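Local structure of flavin prenyltransferase PAD1, mitochondrial (Aspergillus niger, 6QLG) at residues 128-133 and 174-179. The protein probably transfers a dimethylallyl group from dimethylallyl monophosphate to N5 and C6 of reduced FMN, making the prenylated flavin cofactor for the ferulic acid decarboxylase FDC1. Residues are numbered along the deposited sequence; the frame is centred on the assembly and turned at random.
Sequences KTLAAI and LEVTRA. With FMN (flavin mononucleotide), chain M.
Val176 points toward helix 127-135 and sets one methyl against each of two side chains spaced nearly a turn apart. Its CG1 meets Leu130 CD1 at 4.0 Å, and its CG2 meets Ile133 CG2 at 3.9 Å. The first bond of the Leu130 side chain leaves to one side of the other helix, but with CG swung opposite the backbone N (chi1 159°) the CD1 branch reaches the valine. Ile133 uses its short branch, the CG2 methyl. In both pairs the side chains pass at a slant, and the contact is small and wholly apolar, the closest CA atoms across it, those of Ile133 and Val176, being 7.5 Å apart. Val176 also packs on Ala181 and on Ile183 of strand 182-183, while Ile133 also rests on Ala146 and Leu150 of helix 141-151.

The first turn of helix 127-135 holds the FMN phosphate. Thr129 OG1 donates to O3P at 2.7 Å. The Lys128 chain, bent at chi2 and chi3, runs past the end of the ribityl chain to the phosphate, where NZ donates to O1P at 2.8 Å; the positive charge of the lysine probably offsets that of the phosphate. The arrangement is that of a Rossmann-like flavoprotein fold, in which helices packed beside a parallel sheet present the N-terminal turn of one of them to the phosphate of FMN.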
loop_
_atom_site.group_PDB
_atom_site.type_symbol
_atom_site.label_atom_id
_atom_site.label_comp_id
_atom_site.label_asym_id
_atom_site.label_seq_id
_atom_site.Cartn_x
_atom_site.Cartn_y
_atom_site.Cartn_z
ATOM N N LYS B 128 -1.625 24.304 -7.954
ATOM C CA LYS B 128 -3.058 24.302 -7.674
ATOM C C LYS B 128 -3.826 23.538 -8.748
ATOM O O LYS B 128 -4.678 22.698 -8.440
ATOM C CB LYS B 128 -3.563 25.743 -7.557
ATOM C CG LYS B 128 -5.068 25.882 -7.337
ATOM C CD LYS B 128 -5.803 26.101 -8.655
ATOM C CE LYS B 128 -6.989 27.027 -8.501
ATOM N NZ LYS B 128 -7.688 27.187 -9.810
ATOM N N THR B 129 -3.542 23.825 -10.021
ATOM C CA THR B 129 -4.256 23.149 -11.101
ATOM C C THR B 129 -3.833 21.687 -11.213
ATOM O O THR B 129 -4.667 20.812 -11.481
ATOM C CB THR B 129 -4.037 23.897 -12.419
ATOM O OG1 THR B 129 -4.817 25.100 -12.409
ATOM C CG2 THR B 129 -4.458 23.050 -13.610
ATOM N N LEU B 130 -2.546 21.399 -10.996
ATOM C CA LEU B 130 -2.108 20.009 -10.886
ATOM C C LEU B 130 -2.893 19.272 -9.807
ATOM O O LEU B 130 -3.286 18.113 -9.989
ATOM C CB LEU B 130 -0.608 19.952 -10.588
ATOM C CG LEU B 130 -0.087 18.654 -9.957
ATOM C CD1 LEU B 130 -0.132 17.495 -10.953
ATOM C CD2 LEU B 130 1.320 18.833 -9.409
ATOM N N ALA B 131 -3.146 19.938 -8.679
ATOM C CA ALA B 131 -3.880 19.300 -7.591
ATOM C C ALA B 131 -5.356 19.142 -7.928
ATOM O O ALA B 131 -5.976 18.136 -7.560
ATOM C CB ALA B 131 -3.715 20.107 -6.309
ATOM N N ALA B 132 -5.942 20.133 -8.605
ATOM C CA ALA B 132 -7.327 20.006 -9.048
ATOM C C ALA B 132 -7.500 18.795 -9.956
ATOM O O ALA B 132 -8.470 18.040 -9.821
ATOM C CB ALA B 132 -7.771 21.284 -9.763
ATOM N N ILE B 133 -6.559 18.588 -10.878
ATOM C CA ILE B 133 -6.653 17.458 -11.797
ATOM C C ILE B 133 -6.415 16.145 -11.059
ATOM O O ILE B 133 -7.129 15.159 -11.277
ATOM C CB ILE B 133 -5.668 17.646 -12.965
ATOM C CG1 ILE B 133 -6.027 18.905 -13.759
ATOM C CG2 ILE B 133 -5.672 16.427 -13.873
ATOM C CD1 ILE B 133 -4.944 19.355 -14.718
ATOM N N LEU B 174 3.095 11.900 -9.348
ATOM C CA LEU B 174 3.189 10.460 -9.567
ATOM C C LEU B 174 1.818 9.860 -9.849
ATOM O O LEU B 174 1.649 9.088 -10.801
ATOM C CB LEU B 174 3.831 9.779 -8.356
ATOM C CG LEU B 174 3.841 8.246 -8.391
ATOM C CD1 LEU B 174 4.703 7.734 -9.542
ATOM C CD2 LEU B 174 4.315 7.666 -7.064
ATOM N N GLU B 175 0.820 10.217 -9.039
ATOM C CA GLU B 175 -0.483 9.573 -9.146
ATOM C C GLU B 175 -1.279 10.068 -10.349
ATOM O O GLU B 175 -2.036 9.290 -10.940
ATOM C CB GLU B 175 -1.267 9.769 -7.843
ATOM C CG GLU B 175 -0.687 8.939 -6.690
ATOM C CD GLU B 175 -1.444 9.089 -5.379
ATOM O OE1 GLU B 175 -2.446 9.834 -5.333
ATOM O OE2 GLU B 175 -1.026 8.459 -4.385
ATOM N N VAL B 176 -1.121 11.334 -10.743
ATOM C CA VAL B 176 -1.781 11.771 -11.970
ATOM C C VAL B 176 -1.075 11.182 -13.187
ATOM O O VAL B 176 -1.709 10.944 -14.224
ATOM C CB VAL B 176 -1.866 13.310 -12.038
ATOM C CG1 VAL B 176 -0.577 13.918 -12.584
ATOM C CG2 VAL B 176 -3.063 13.738 -12.883
ATOM N N THR B 177 0.233 10.924 -13.086
ATOM C CA THR B 177 0.936 10.217 -14.152
ATOM C C THR B 177 0.349 8.824 -14.351
ATOM O O THR B 177 0.086 8.399 -15.482
ATOM C CB THR B 177 2.431 10.132 -13.831
ATOM O OG1 THR B 177 3.041 11.415 -14.017
ATOM C CG2 THR B 177 3.126 9.109 -14.723
ATOM N N ARG B 178 0.123 8.102 -13.250
ATOM C CA ARG B 178 -0.464 6.770 -13.348
ATOM C C ARG B 178 -1.872 6.821 -13.924
ATOM O O ARG B 178 -2.301 5.878 -14.600
ATOM C CB ARG B 178 -0.453 6.099 -11.974
ATOM C CG ARG B 178 0.944 5.645 -11.551
ATOM C CD ARG B 178 1.041 5.313 -10.072
ATOM N NE ARG B 178 2.370 4.812 -9.731
ATOM C CZ ARG B 178 2.797 4.589 -8.492
ATOM N NH1 ARG B 178 1.999 4.820 -7.459
ATOM N NH2 ARG B 178 4.028 4.135 -8.287
ATOM N N ALA B 179 -2.596 7.917 -13.695
ATOM C CA ALA B 179 -3.913 8.094 -14.292
ATOM C C ALA B 179 -3.853 8.453 -15.772
ATOM O O ALA B 179 -4.904 8.499 -16.421
ATOM C CB ALA B 179 -4.698 9.169 -13.535
HETATM N N1 FMN M . 2.145 28.608 -8.313
HETATM C C2 FMN M . 2.864 27.479 -8.648
HETATM O O2 FMN M . 2.449 26.375 -8.317
HETATM N N3 FMN M . 4.041 27.598 -9.352
HETATM C C4 FMN M . 4.496 28.852 -9.719
HETATM O O4 FMN M . 5.548 28.983 -10.348
HETATM C C4A FMN M . 3.779 29.993 -9.384
HETATM N N5 FMN M . 4.255 31.234 -9.763
HETATM C C5A FMN M . 3.552 32.380 -9.441
HETATM C C6 FMN M . 4.028 33.640 -9.823
HETATM C C7 FMN M . 3.329 34.802 -9.503
HETATM C C7M FMN M . 3.857 36.148 -9.922
HETATM C C8 FMN M . 2.133 34.688 -8.793
HETATM C C8M FMN M . 1.354 35.923 -8.429
HETATM C C9 FMN M . 1.665 33.426 -8.410
HETATM C C9A FMN M . 2.362 32.265 -8.730
HETATM N N10 FMN M . 1.882 31.009 -8.360
HETATM C C10 FMN M . 2.595 29.866 -8.676
HETATM C "C1'" FMN M . 0.609 30.876 -7.570
HETATM C "C2'" FMN M . -0.657 30.593 -8.381
HETATM O "O2'" FMN M . -0.926 31.662 -9.265
HETATM C "C3'" FMN M . -1.824 30.393 -7.413
HETATM O "O3'" FMN M . -1.618 29.206 -6.681
HETATM C "C4'" FMN M . -3.176 30.321 -8.112
HETATM O "O4'" FMN M . -4.163 29.910 -7.192
HETATM C "C5'" FMN M . -3.161 29.334 -9.268
HETATM O "O5'" FMN M . -4.392 29.454 -9.941
HETATM P P FMN M . -4.615 28.788 -11.387
HETATM O O1P FMN M . -6.090 28.549 -11.594
HETATM O O2P FMN M . -4.098 29.743 -12.435
HETATM O O3P FMN M . -3.896 27.462 -11.490
#